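Local coordinates for ferric vibriobactin ABC transporter, periplasmic ferric vibriobactin-binding protein (Vibrio cholerae, PDB 3R5T) that binds the iron-loaded siderophore vibriobactin in the periplasm and probably hands it to an ABC transporter for iron uptake, at residues Asn11-Ile16 and Thr113-Tyr118; Leu158-Gly163 and Val193-Glu198; Trp204-Ile209 and Arg216-His221. One frame throughout, in Å; residues are numbered along the deposited sequence. Where two conformers were deposited one is given.

Contact 1 of 3, residues Asn11-Ile16 and Thr113-Tyr118. With MOH (methanol), chain D.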
loop_
_atom_site.group_PDB
_atom_site.type_symbol
_atom_site.label_atom_id
_atom_site.label_comp_id
_atom_site.label_asym_id
_atom_site.label_seq_id
_atom_site.Cartn_x
_atom_site.Cartn_y
_atom_site.Cartn_z
ATOM N N ASN A 11 -10.143 15.980 6.243
ATOM C CA ASN A 11 -10.473 14.571 6.008
ATOM C C ASN A 11 -10.851 14.301 4.562
ATOM O O ASN A 11 -11.255 15.212 3.833
ATOM C CB ASN A 11 -11.618 14.149 6.929
ATOM C CG ASN A 11 -11.247 14.233 8.394
ATOM O OD1 ASN A 11 -10.214 13.712 8.813
ATOM N ND2 ASN A 11 -12.076 14.902 9.179
ATOM N N ALA A 12 -10.722 13.043 4.141
ATOM C CA ALA A 12 -10.963 12.679 2.747
ATOM C C ALA A 12 -12.409 12.867 2.309
ATOM O O ALA A 12 -12.684 12.857 1.114
ATOM C CB ALA A 12 -10.506 11.244 2.469
ATOM N N ASP A 13 -13.332 13.014 3.259
ATOM C CA ASP A 13 -14.751 13.190 2.922
ATOM C C ASP A 13 -15.172 14.660 2.913
ATOM O O ASP A 13 -16.366 14.987 2.844
ATOM C CB ASP A 13 -15.647 12.391 3.882
ATOM C CG ASP A 13 -15.528 12.865 5.312
ATOM O OD1 ASP A 13 -14.638 13.694 5.591
ATOM O OD2 ASP A 13 -16.317 12.403 6.161
ATOM N N GLY A 14 -14.184 15.543 2.993
ATOM C CA GLY A 14 -14.438 16.973 2.988
ATOM C C GLY A 14 -14.669 17.558 4.367
ATOM O O GLY A 14 -14.652 18.775 4.536
ATOM N N SER A 15 -14.886 16.703 5.361
ATOM C CA SER A 15 -15.025 17.174 6.734
ATOM C C SER A 15 -13.674 17.596 7.289
ATOM O O SER A 15 -12.630 17.343 6.682
ATOM C CB SER A 15 -15.640 16.097 7.631
ATOM O OG SER A 15 -14.774 14.978 7.763
ATOM N N ILE A 16 -13.699 18.239 8.449
ATOM C CA ILE A 16 -12.476 18.592 9.154
ATOM C C ILE A 16 -12.486 18.045 10.578
ATOM O O ILE A 16 -13.545 17.804 11.165
ATOM C CB ILE A 16 -12.218 20.120 9.181
ATOM C CG1 ILE A 16 -13.356 20.859 9.903
ATOM C CG2 ILE A 16 -12.021 20.637 7.768
ATOM C CD1 ILE A 16 -13.059 22.349 10.142
ATOM N N THR A 113 -10.862 12.032 15.475
ATOM C CA THR A 113 -10.833 10.962 14.483
ATOM C C THR A 113 -10.634 11.551 13.089
ATOM O O THR A 113 -11.354 12.464 12.691
ATOM C CB THR A 113 -12.143 10.142 14.568
ATOM O OG1 THR A 113 -12.224 9.556 15.867
ATOM C CG2 THR A 113 -12.185 9.026 13.533
ATOM N N ILE A 114 -9.640 11.034 12.372
ATOM C CA ILE A 114 -9.332 11.510 11.023
ATOM C C ILE A 114 -9.516 10.414 9.973
ATOM O O ILE A 114 -9.445 9.215 10.280
ATOM C CB ILE A 114 -7.919 12.134 10.935
ATOM C CG1 ILE A 114 -6.814 11.079 11.183
ATOM C CG2 ILE A 114 -7.832 13.348 11.876
ATOM C CD1 ILE A 114 -5.399 11.592 10.829
ATOM N N LEU A 115 -9.761 10.848 8.741
ATOM C CA LEU A 115 -10.119 9.955 7.641
ATOM C C LEU A 115 -9.220 10.248 6.432
ATOM O O LEU A 115 -9.189 11.380 5.925
ATOM C CB LEU A 115 -11.590 10.185 7.289
ATOM C CG LEU A 115 -12.202 9.481 6.085
ATOM C CD1 LEU A 115 -12.176 7.971 6.272
ATOM C CD2 LEU A 115 -13.616 9.972 5.828
ATOM N N VAL A 116 -8.498 9.214 5.985
ATOM C CA VAL A 116 -7.545 9.310 4.885
ATOM C C VAL A 116 -7.852 8.238 3.847
ATOM O O VAL A 116 -8.405 7.179 4.156
ATOM C CB VAL A 116 -6.077 9.164 5.380
ATOM C CG1 VAL A 116 -5.731 10.305 6.334
ATOM C CG2 VAL A 116 -5.853 7.799 6.052
ATOM N N ASP A 117 -7.521 8.528 2.597
ATOM C CA ASP A 117 -7.696 7.569 1.520
ATOM C C ASP A 117 -6.323 7.166 1.014
ATOM O O ASP A 117 -5.589 7.990 0.452
ATOM C CB ASP A 117 -8.530 8.185 0.402
ATOM C CG ASP A 117 -8.903 7.176 -0.676
ATOM O OD1 ASP A 117 -8.430 6.018 -0.615
ATOM O OD2 ASP A 117 -9.673 7.565 -1.578
ATOM N N TYR A 118 -5.954 5.911 1.235
ATOM C CA TYR A 118 -4.663 5.416 0.796
ATOM C C TYR A 118 -4.697 4.876 -0.629
ATOM O O TYR A 118 -3.659 4.488 -1.172
ATOM C CB TYR A 118 -4.136 4.346 1.746
ATOM C CG TYR A 118 -5.074 3.169 1.924
ATOM C CD1 TYR A 118 -5.348 2.298 0.871
ATOM C CD2 TYR A 118 -5.664 2.907 3.157
ATOM C CE1 TYR A 118 -6.199 1.201 1.035
ATOM C CE2 TYR A 118 -6.511 1.829 3.334
ATOM C CZ TYR A 118 -6.783 0.961 2.278
ATOM O OH TYR A 118 -7.625 -0.123 2.487
HETATM C C MOH D . -7.404 11.629 1.728
HETATM O O MOH D . -6.229 10.946 2.156
#
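The type I turn Asn-11 to Gly-14, which joins strands 7-10 and 16-19 of a two-stranded antiparallel hairpin, sets Asn-11 beside Leu-115 and Ala-12 beside Val-116, on 113-116, an edge strand of the parallel sheet. Two bonds bind the turn to Leu-115. Leu-115 N donates to Asn-11 OD1 at 2.9 Å, reaching the amide oxygen from above the carbonyl plane, while Leu-115 O accepts from Ala-12 N, also at 2.9 Å. For the Leu-115 N-H, the Asn-11 side chain thus stands in for a strand neighbour. CG of Asn-11 lies beside its own backbone N (chi1 -63°), and Asn-11 ND2 donates to Ser-15 OG at 3.0 Å, with a further bond to Thr-17. Asp-13 OD1 accepts two hydrogen bonds: Ser-15 OG meets it on the syn lone pair, whereas Ser-15 N comes from above the carboxylate plane at 3.0 Å and closes an Asx turn. Across from this carboxylate, Leu-115 CD2 touches Asp-13 CG at 3.5 Å, the two side chains crossing at about a right angle. A methanol, probably from the crystallisation liquor, sits by Ala-12 CB, and its O accepts from Asp-117 N at 2.8 Å; Asp-117 OD2 forms a salt bridge with Arg-212 and OD1 a hydrogen bond with Ser-119. Beyond it, Tyr-118 belongs to the vibriobactin pocket. With both polar ends of the Asn-11 amide bonded, OD1 to the strand and ND2 to the hairpin, rotation of this group is probably fixed, and the N-H and C=O of Leu-115 are met by one side-chain and one backbone partner.

Contact 2 of 3, residues Leu158-Gly163 and Val193-Glu198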
loop_
_atom_site.group_PDB
_atom_site.type_symbol
_atom_site.label_atom_id
_atom_site.label_comp_id
_atom_site.label_asym_id
_atom_site.label_seq_id
_atom_site.Cartn_x
_atom_site.Cartn_y
_atom_site.Cartn_z
ATOM N N LEU A 158 19.212 -0.301 -12.679
ATOM C CA LEU A 158 18.338 -1.347 -13.200
ATOM C C LEU A 158 18.393 -1.420 -14.717
ATOM O O LEU A 158 18.381 -0.401 -15.410
ATOM C CB LEU A 158 16.884 -1.137 -12.767
ATOM C CG LEU A 158 16.545 -1.124 -11.278
ATOM C CD1 LEU A 158 15.056 -0.920 -11.104
ATOM C CD2 LEU A 158 17.002 -2.402 -10.601
ATOM N N ASP A 159 18.489 -2.642 -15.223
ATOM C CA ASP A 159 18.330 -2.891 -16.644
ATOM C C ASP A 159 16.981 -3.569 -16.847
ATOM O O ASP A 159 16.901 -4.794 -16.929
ATOM C CB ASP A 159 19.464 -3.775 -17.172
ATOM C CG ASP A 159 20.771 -3.016 -17.350
ATOM O OD1 ASP A 159 21.837 -3.667 -17.358
ATOM O OD2 ASP A 159 20.739 -1.774 -17.487
ATOM N N LEU A 160 15.927 -2.762 -16.906
ATOM C CA LEU A 160 14.576 -3.280 -17.052
ATOM C C LEU A 160 14.326 -3.793 -18.461
ATOM O O LEU A 160 14.974 -3.350 -19.414
ATOM C CB LEU A 160 13.556 -2.192 -16.720
ATOM C CG LEU A 160 13.564 -1.678 -15.280
ATOM C CD1 LEU A 160 12.779 -0.369 -15.183
ATOM C CD2 LEU A 160 13.010 -2.745 -14.320
ATOM N N PRO A 161 13.373 -4.726 -18.600
ATOM C CA PRO A 161 12.985 -5.196 -19.930
ATOM C C PRO A 161 12.509 -4.017 -20.763
ATOM O O PRO A 161 12.028 -3.028 -20.211
ATOM C CB PRO A 161 11.812 -6.148 -19.634
ATOM C CG PRO A 161 12.020 -6.572 -18.228
ATOM C CD PRO A 161 12.567 -5.359 -17.539
ATOM N N LYS A 162 12.652 -4.116 -22.079
ATOM C CA LYS A 162 12.164 -3.072 -22.964
ATOM C C LYS A 162 10.649 -2.963 -22.884
ATOM O O LYS A 162 9.963 -3.955 -22.631
ATOM C CB LYS A 162 12.595 -3.351 -24.403
ATOM C CG LYS A 162 14.086 -3.593 -24.550
ATOM C CD LYS A 162 14.885 -2.462 -23.918
ATOM C CE LYS A 162 16.381 -2.732 -23.995
ATOM N NZ LYS A 162 17.178 -1.624 -23.390
ATOM N N GLY A 163 10.132 -1.758 -23.085
ATOM C CA GLY A 163 8.696 -1.555 -23.167
ATOM C C GLY A 163 8.062 -1.189 -21.840
ATOM O O GLY A 163 8.620 -0.407 -21.077
ATOM N N VAL A 193 11.360 3.910 -10.141
ATOM C CA VAL A 193 12.618 3.288 -10.529
ATOM C C VAL A 193 12.712 3.014 -12.031
ATOM O O VAL A 193 13.516 2.189 -12.463
ATOM C CB VAL A 193 12.902 2.017 -9.724
ATOM C CG1 VAL A 193 13.087 2.372 -8.245
ATOM C CG2 VAL A 193 11.780 0.991 -9.907
ATOM N N GLY A 194 11.872 3.697 -12.804
ATOM C CA GLY A 194 12.001 3.713 -14.253
ATOM C C GLY A 194 11.086 2.795 -15.043
ATOM O O GLY A 194 11.212 2.706 -16.266
ATOM N N VAL A 195 10.181 2.094 -14.359
ATOM C CA VAL A 195 9.218 1.265 -15.064
ATOM C C VAL A 195 8.175 2.146 -15.735
ATOM O O VAL A 195 7.734 3.134 -15.158
ATOM C CB VAL A 195 8.485 0.293 -14.095
ATOM C CG1 VAL A 195 7.496 -0.563 -14.868
ATOM C CG2 VAL A 195 9.506 -0.575 -13.369
ATOM N N VAL A 196 7.792 1.781 -16.954
ATOM C CA VAL A 196 6.725 2.474 -17.665
ATOM C C VAL A 196 5.478 1.605 -17.562
ATOM O O VAL A 196 5.484 0.436 -17.986
ATOM C CB VAL A 196 7.098 2.726 -19.133
ATOM C CG1 VAL A 196 5.955 3.416 -19.840
ATOM C CG2 VAL A 196 8.402 3.543 -19.233
ATOM N N LEU A 197 4.411 2.181 -17.026
ATOM C CA LEU A 197 3.220 1.409 -16.649
ATOM C C LEU A 197 2.120 1.412 -17.697
ATOM O O LEU A 197 1.811 2.455 -18.276
ATOM C CB LEU A 197 2.645 1.917 -15.321
ATOM C CG LEU A 197 3.331 1.448 -14.034
ATOM C CD1 LEU A 197 3.278 -0.069 -13.922
ATOM C CD2 LEU A 197 4.768 1.945 -13.982
ATOM N N GLU A 198 1.536 0.238 -17.938
ATOM C CA GLU A 198 0.318 0.139 -18.736
ATOM C C GLU A 198 -0.881 0.413 -17.825
ATOM O O GLU A 198 -0.955 -0.101 -16.696
ATOM C CB GLU A 198 0.185 -1.240 -19.378
ATOM C CG GLU A 198 -1.201 -1.517 -19.972
ATOM C CD GLU A 198 -1.304 -2.912 -20.584
ATOM O OE1 GLU A 198 -0.519 -3.788 -20.189
ATOM O OE2 GLU A 198 -2.142 -3.114 -21.478
HETATM O O HOH W 1 9.148 -0.433 -18.342
#
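A Schellman motif ends helix 185-192 in the second half of this periplasmic binding protein, and Leu-158 and Leu-160 pack against the residues that form and follow it. Gly-194, with positive phi (100°), is its C-prime residue: Val-195 N returns to Leu-190 O and Gly-194 N to Gln-191 O. The segment 158-163, linking helix 137-155 to strand 165-169, runs alongside, 6° from the direction of 193-196. Both leucines point toward the helix end and touch it with CD1. Leu-158 CD1 rests 3.9 Å from Val-193 CB and 3.7 Å from Val-193 O, the side chains crossing obliquely. Leu-160 reaches farther along the turn: with CG beside its backbone N (chi1 -64°), its CD1 meets Gly-194 C at 3.6 Å and Val-195 CG2 at 3.7 Å. This one methyl therefore covers both the peptide leaving the helix and the valine after it. Helix 272-286 flanks the same apolar patch, Leu-283 touching Leu-158, Phe-286 touching Leu-160 and Leu-282 touching Val-193. No direct hydrogen bond joins the two segments. Farther along, where Gly-163 comes near Val-196, a single water bridges the backbones: it donates to Gly-163 O at 2.8 Å and accepts from Val-196 N at 2.9 Å.

Contact 3 of 3, residues Trp204-Ile209 and Arg216-His221. With VBN ((4S,5R)-N-{3-[(2,3-dihydroxybenzoyl)amino]propyl}-2-(2,3-dihydroxyphenyl)-N-[3-({[(4S,5R)-2-(2,3-dihydroxyphenyl)-5-met hyl-4,5-dihydro-1,3-oxazol-4-yl]carbonyl}amino)propyl]-5-methyl-4,5-dihydro-1,3-oxazole-4-carboxamide), chain B.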
loop_
_atom_site.group_PDB
_atom_site.type_symbol
_atom_site.label_atom_id
_atom_site.label_comp_id
_atom_site.label_asym_id
_atom_site.label_seq_id
_atom_site.Cartn_x
_atom_site.Cartn_y
_atom_site.Cartn_z
ATOM N N TRP A 204 -13.277 -1.184 -18.596
ATOM C CA TRP A 204 -13.305 -2.570 -18.159
ATOM C C TRP A 204 -13.825 -2.721 -16.733
ATOM O O TRP A 204 -13.850 -3.830 -16.218
ATOM C CB TRP A 204 -11.901 -3.177 -18.188
ATOM C CG TRP A 204 -11.238 -3.304 -19.536
ATOM C CD1 TRP A 204 -11.820 -3.223 -20.761
ATOM C CD2 TRP A 204 -9.864 -3.614 -19.758
ATOM N NE1 TRP A 204 -10.876 -3.425 -21.748
ATOM C CE2 TRP A 204 -9.668 -3.682 -21.153
ATOM C CE3 TRP A 204 -8.773 -3.836 -18.907
ATOM C CZ2 TRP A 204 -8.425 -3.944 -21.714
ATOM C CZ3 TRP A 204 -7.539 -4.093 -19.467
ATOM C CH2 TRP A 204 -7.377 -4.154 -20.856
ATOM N N GLN A 205 -14.203 -1.625 -16.082
ATOM C CA GLN A 205 -14.664 -1.709 -14.696
ATOM C C GLN A 205 -15.755 -2.765 -14.532
ATOM O O GLN A 205 -16.751 -2.749 -15.256
ATOM C CB GLN A 205 -15.195 -0.369 -14.195
ATOM C CG GLN A 205 -15.708 -0.431 -12.754
ATOM C CD GLN A 205 -16.249 0.899 -12.286
ATOM O OE1 GLN A 205 -15.516 1.888 -12.202
ATOM N NE2 GLN A 205 -17.545 0.937 -11.996
ATOM N N ALA A 206 -15.574 -3.655 -13.558
ATOM C CA ALA A 206 -16.549 -4.701 -13.292
ATOM C C ALA A 206 -17.565 -4.194 -12.275
ATOM O O ALA A 206 -17.207 -3.826 -11.162
ATOM C CB ALA A 206 -15.833 -5.973 -12.779
ATOM N N GLY A 207 -18.830 -4.142 -12.669
ATOM C CA GLY A 207 -19.860 -3.681 -11.757
ATOM C C GLY A 207 -19.836 -2.182 -11.479
ATOM O O GLY A 207 -19.246 -1.397 -12.231
ATOM N N SER A 208 -20.473 -1.787 -10.377
ATOM C CA SER A 208 -20.730 -0.376 -10.090
ATOM C C SER A 208 -19.798 0.282 -9.070
ATOM O O SER A 208 -19.816 1.505 -8.933
ATOM C CB SER A 208 -22.178 -0.185 -9.625
ATOM O OG SER A 208 -22.411 -0.900 -8.425
ATOM N N ILE A 209 -18.988 -0.497 -8.363
ATOM C CA ILE A 209 -18.106 0.095 -7.352
ATOM C C ILE A 209 -16.833 0.691 -7.958
ATOM O O ILE A 209 -16.090 0.002 -8.667
ATOM C CB ILE A 209 -17.685 -0.932 -6.290
ATOM C CG1 ILE A 209 -18.909 -1.635 -5.683
ATOM C CG2 ILE A 209 -16.861 -0.262 -5.205
ATOM C CD1 ILE A 209 -19.866 -0.706 -4.959
ATOM N N ARG A 216 -10.990 -3.265 -10.933
ATOM C CA ARG A 216 -11.535 -4.612 -10.880
ATOM C C ARG A 216 -12.190 -4.923 -12.221
ATOM O O ARG A 216 -12.970 -4.116 -12.732
ATOM C CB ARG A 216 -12.538 -4.734 -9.736
ATOM C CG ARG A 216 -11.913 -5.066 -8.402
ATOM C CD ARG A 216 -10.953 -4.017 -7.906
ATOM N NE ARG A 216 -10.795 -4.176 -6.464
ATOM C CZ ARG A 216 -10.128 -3.345 -5.677
ATOM N NH1 ARG A 216 -9.487 -2.296 -6.184
ATOM N NH2 ARG A 216 -10.070 -3.596 -4.371
ATOM N N ILE A 217 -11.873 -6.091 -12.787
ATOM C CA ILE A 217 -12.281 -6.417 -14.153
ATOM C C ILE A 217 -12.722 -7.887 -14.289
ATOM O O ILE A 217 -12.232 -8.754 -13.567
ATOM C CB ILE A 217 -11.121 -6.138 -15.160
ATOM C CG1 ILE A 217 -9.954 -7.099 -14.901
ATOM C CG2 ILE A 217 -10.667 -4.666 -15.091
ATOM C CD1 ILE A 217 -8.830 -7.011 -15.907
ATOM N N HIS A 218 -13.622 -8.168 -15.234
ATOM C CA HIS A 218 -13.889 -9.556 -15.597
ATOM C C HIS A 218 -12.586 -10.201 -16.057
ATOM O O HIS A 218 -11.741 -9.549 -16.694
ATOM C CB HIS A 218 -14.933 -9.667 -16.701
ATOM C CG HIS A 218 -16.297 -9.203 -16.300
ATOM N ND1 HIS A 218 -17.275 -8.900 -17.222
ATOM C CD2 HIS A 218 -16.849 -8.992 -15.084
ATOM C CE1 HIS A 218 -18.373 -8.523 -16.591
ATOM N NE2 HIS A 218 -18.139 -8.566 -15.292
ATOM N N TYR A 219 -12.439 -11.478 -15.719
ATOM C CA TYR A 219 -11.253 -12.264 -16.025
ATOM C C TYR A 219 -10.804 -12.137 -17.477
ATOM O O TYR A 219 -9.612 -11.987 -17.744
ATOM C CB TYR A 219 -11.547 -13.727 -15.720
ATOM C CG TYR A 219 -10.506 -14.710 -16.202
ATOM C CD1 TYR A 219 -10.781 -15.570 -17.257
ATOM C CD2 TYR A 219 -9.254 -14.780 -15.609
ATOM C CE1 TYR A 219 -9.855 -16.490 -17.696
ATOM C CE2 TYR A 219 -8.305 -15.693 -16.051
ATOM C CZ TYR A 219 -8.613 -16.533 -17.102
ATOM O OH TYR A 219 -7.706 -17.460 -17.544
ATOM N N GLU A 220 -11.758 -12.210 -18.399
ATOM C CA GLU A 220 -11.448 -12.190 -19.834
ATOM C C GLU A 220 -10.608 -10.986 -20.256
ATOM O O GLU A 220 -9.833 -11.065 -21.214
ATOM C CB GLU A 220 -12.723 -12.228 -20.694
ATOM C CG GLU A 220 -13.427 -13.566 -20.710
ATOM C CD GLU A 220 -13.969 -13.933 -19.352
ATOM O OE1 GLU A 220 -14.452 -13.015 -18.648
ATOM O OE2 GLU A 220 -13.907 -15.133 -18.995
ATOM N N HIS A 221 -10.772 -9.857 -19.575
ATOM C CA HIS A 221 -10.008 -8.663 -19.947
ATOM C C HIS A 221 -8.498 -8.826 -19.765
ATOM O O HIS A 221 -7.722 -8.083 -20.379
ATOM C CB HIS A 221 -10.495 -7.421 -19.194
ATOM C CG HIS A 221 -11.851 -6.941 -19.617
ATOM N ND1 HIS A 221 -12.125 -6.499 -20.894
ATOM C CD2 HIS A 221 -13.005 -6.813 -18.920
ATOM C CE1 HIS A 221 -13.393 -6.131 -20.968
ATOM N NE2 HIS A 221 -13.949 -6.313 -19.782
HETATM C C VBN B . -11.049 -8.777 -1.484
HETATM N N VBN B . -10.952 -6.599 -0.192
HETATM O O VBN B . -11.574 -8.273 -2.419
HETATM C CA VBN B . -10.934 -8.050 -0.150
HETATM C CB VBN B . -12.120 -8.343 0.845
HETATM C CAB VBN B . -3.830 -9.999 3.055
HETATM O OAC VBN B . -7.666 -8.724 -5.854
HETATM O OAD VBN B . -8.329 -10.708 2.553
HETATM O OAF VBN B . -7.798 -4.291 -1.784
HETATM O OAG VBN B . -11.689 -1.669 -1.799
HETATM O OAH VBN B . -9.110 -4.091 0.952
HETATM O OAI VBN B . -8.808 -6.685 -2.362
HETATM O OAJ VBN B . -10.775 -4.190 -1.342
HETATM O OAK VBN B . -8.145 -6.616 0.699
HETATM C CAL VBN B . -6.133 -4.905 -5.077
HETATM C CAM VBN B . -14.503 -3.200 0.103
HETATM C CAN VBN B . -7.091 -4.420 4.054
HETATM C CAO VBN B . -6.509 -4.242 -3.860
HETATM C CAP VBN B . -13.727 -2.234 -0.599
HETATM C CAQ VBN B . -7.918 -3.820 3.049
HETATM C CAR VBN B . -6.677 -6.201 -5.404
HETATM C CAS VBN B . -14.019 -4.501 0.300
HETATM C CAT VBN B . -6.658 -5.765 3.928
HETATM C CAU VBN B . -10.039 -11.011 -3.841
HETATM C CAV VBN B . -9.432 -12.204 -0.615
HETATM C CAW VBN B . -10.035 -9.787 -4.772
HETATM C CAX VBN B . -8.579 -12.760 0.549
HETATM C CAY VBN B . -11.054 -10.968 -2.697
HETATM C CAZ VBN B . -10.079 -10.835 -0.346
HETATM N NBB VBN B . -9.344 -8.595 -4.287
HETATM N NBC VBN B . -7.400 -11.925 0.775
HETATM N NBD VBN B . -6.556 -8.564 1.423
HETATM O OBF VBN B . -5.742 -8.451 3.618
HETATM C CBG VBN B . -8.144 -8.136 -4.949
HETATM C CBH VBN B . -7.405 -10.890 1.813
HETATM C CBJ VBN B . -12.348 -6.251 -0.136
HETATM C CBK VBN B . -7.425 -4.879 -2.974
HETATM C CBL VBN B . -12.464 -2.583 -1.110
HETATM C CBM VBN B . -8.283 -4.587 1.945
HETATM C CBN VBN B . -7.948 -6.101 -3.280
HETATM C CBO VBN B . -12.016 -3.825 -0.916
HETATM C CBP VBN B . -7.862 -5.884 1.829
HETATM C CBQ VBN B . -7.552 -6.789 -4.549
HETATM C CBR VBN B . -12.806 -4.814 -0.167
HETATM C CBS VBN B . -6.999 -6.490 2.847
HETATM C CBU VBN B . -5.334 -9.801 3.129
HETATM C CBW VBN B . -6.672 -7.949 2.708
HETATM C CBX VBN B . -6.210 -9.945 1.787
HETATM N NBY VBN B . -10.669 -10.184 -1.520
HETATM O OG1 VBN B . -13.064 -7.209 0.613
HETATM C CG2 VBN B . -11.783 -8.720 2.279
HETATM O O HOH W 2 -15.109 -6.201 -16.639
#
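Arg-216 O receives the N-H of Ala-206, with Ala-206 N 2.8 Å away and tilted 30° from the carbonyl plane, and also meets the CA-H of Gln-205 in a longer contact. Close by, a water donates to Trp-204 O at 2.7 Å and accepts from His-218 N, joining the two backbones a second time. Gln-205 NE2 donates to Gly-207 O, which lies in its amide plane, in a nearly straight bond. Beyond the backbone bonds, Trp-204 and His-221 form an offset stack: the five-membered ring of the indole and the imidazole have centroids 3.8 Å apart and planes 17° from parallel. Each CB also lies over the other's aromatic system, Trp-204 CB above the imidazole and His-221 CB above the six-membered ring. His-221 ND1 is hydrogen-bonded to Gln-224. Ile-217 CG2 presses near the indole plane at its edge, 3.7 Å from Trp-204 CB. The loop between helix 185-192 and strand 214-217 folds back here on the end of that strand and on the residues after it; the strand is an outermost one of the mixed sheet, next to 177-180. From it Arg-216 turns the other way, toward the siderophore pocket, its chain bent at chi2 (62°). One face of the guanidinium has a catechol ring of the bound vibriobactin over its rim, without a centred stack. OAJ, a phenolic oxygen of another ring, lies in the guanidinium plane at its edge, 3.2 Å from Arg-216 NH2. NH1 is held by a salt bridge to Asp-213 and by the carbonyl of Phe-214, partners that probably orient the guanidinium beside the ferric vibriobactin, whose iron(III) is about 4 Å from the Arg-216 side chain.

The contacts come in series along the chain, 1, then 2, then 3. Contact 1 borders the parallel sheet at strand 113-116; contact 3 borders the mixed sheet at strand 214-217; contact 2 lies beside strand 165-169 of that second sheet. Contacts 1 and 2 sit on opposite sides of the chain's centre, their centres about 34 Å apart, whereas contact 3 is about 27 Å from contact 1 and about 26 Å from contact 2, centre to centre. None touches another. Contacts 1 and 3 contribute pocket residues, Tyr-118 and Arg-216, so both lobes contribute to the siderophore pocket, as expected of a two-lobed binding protein; contact 2 is structural packing.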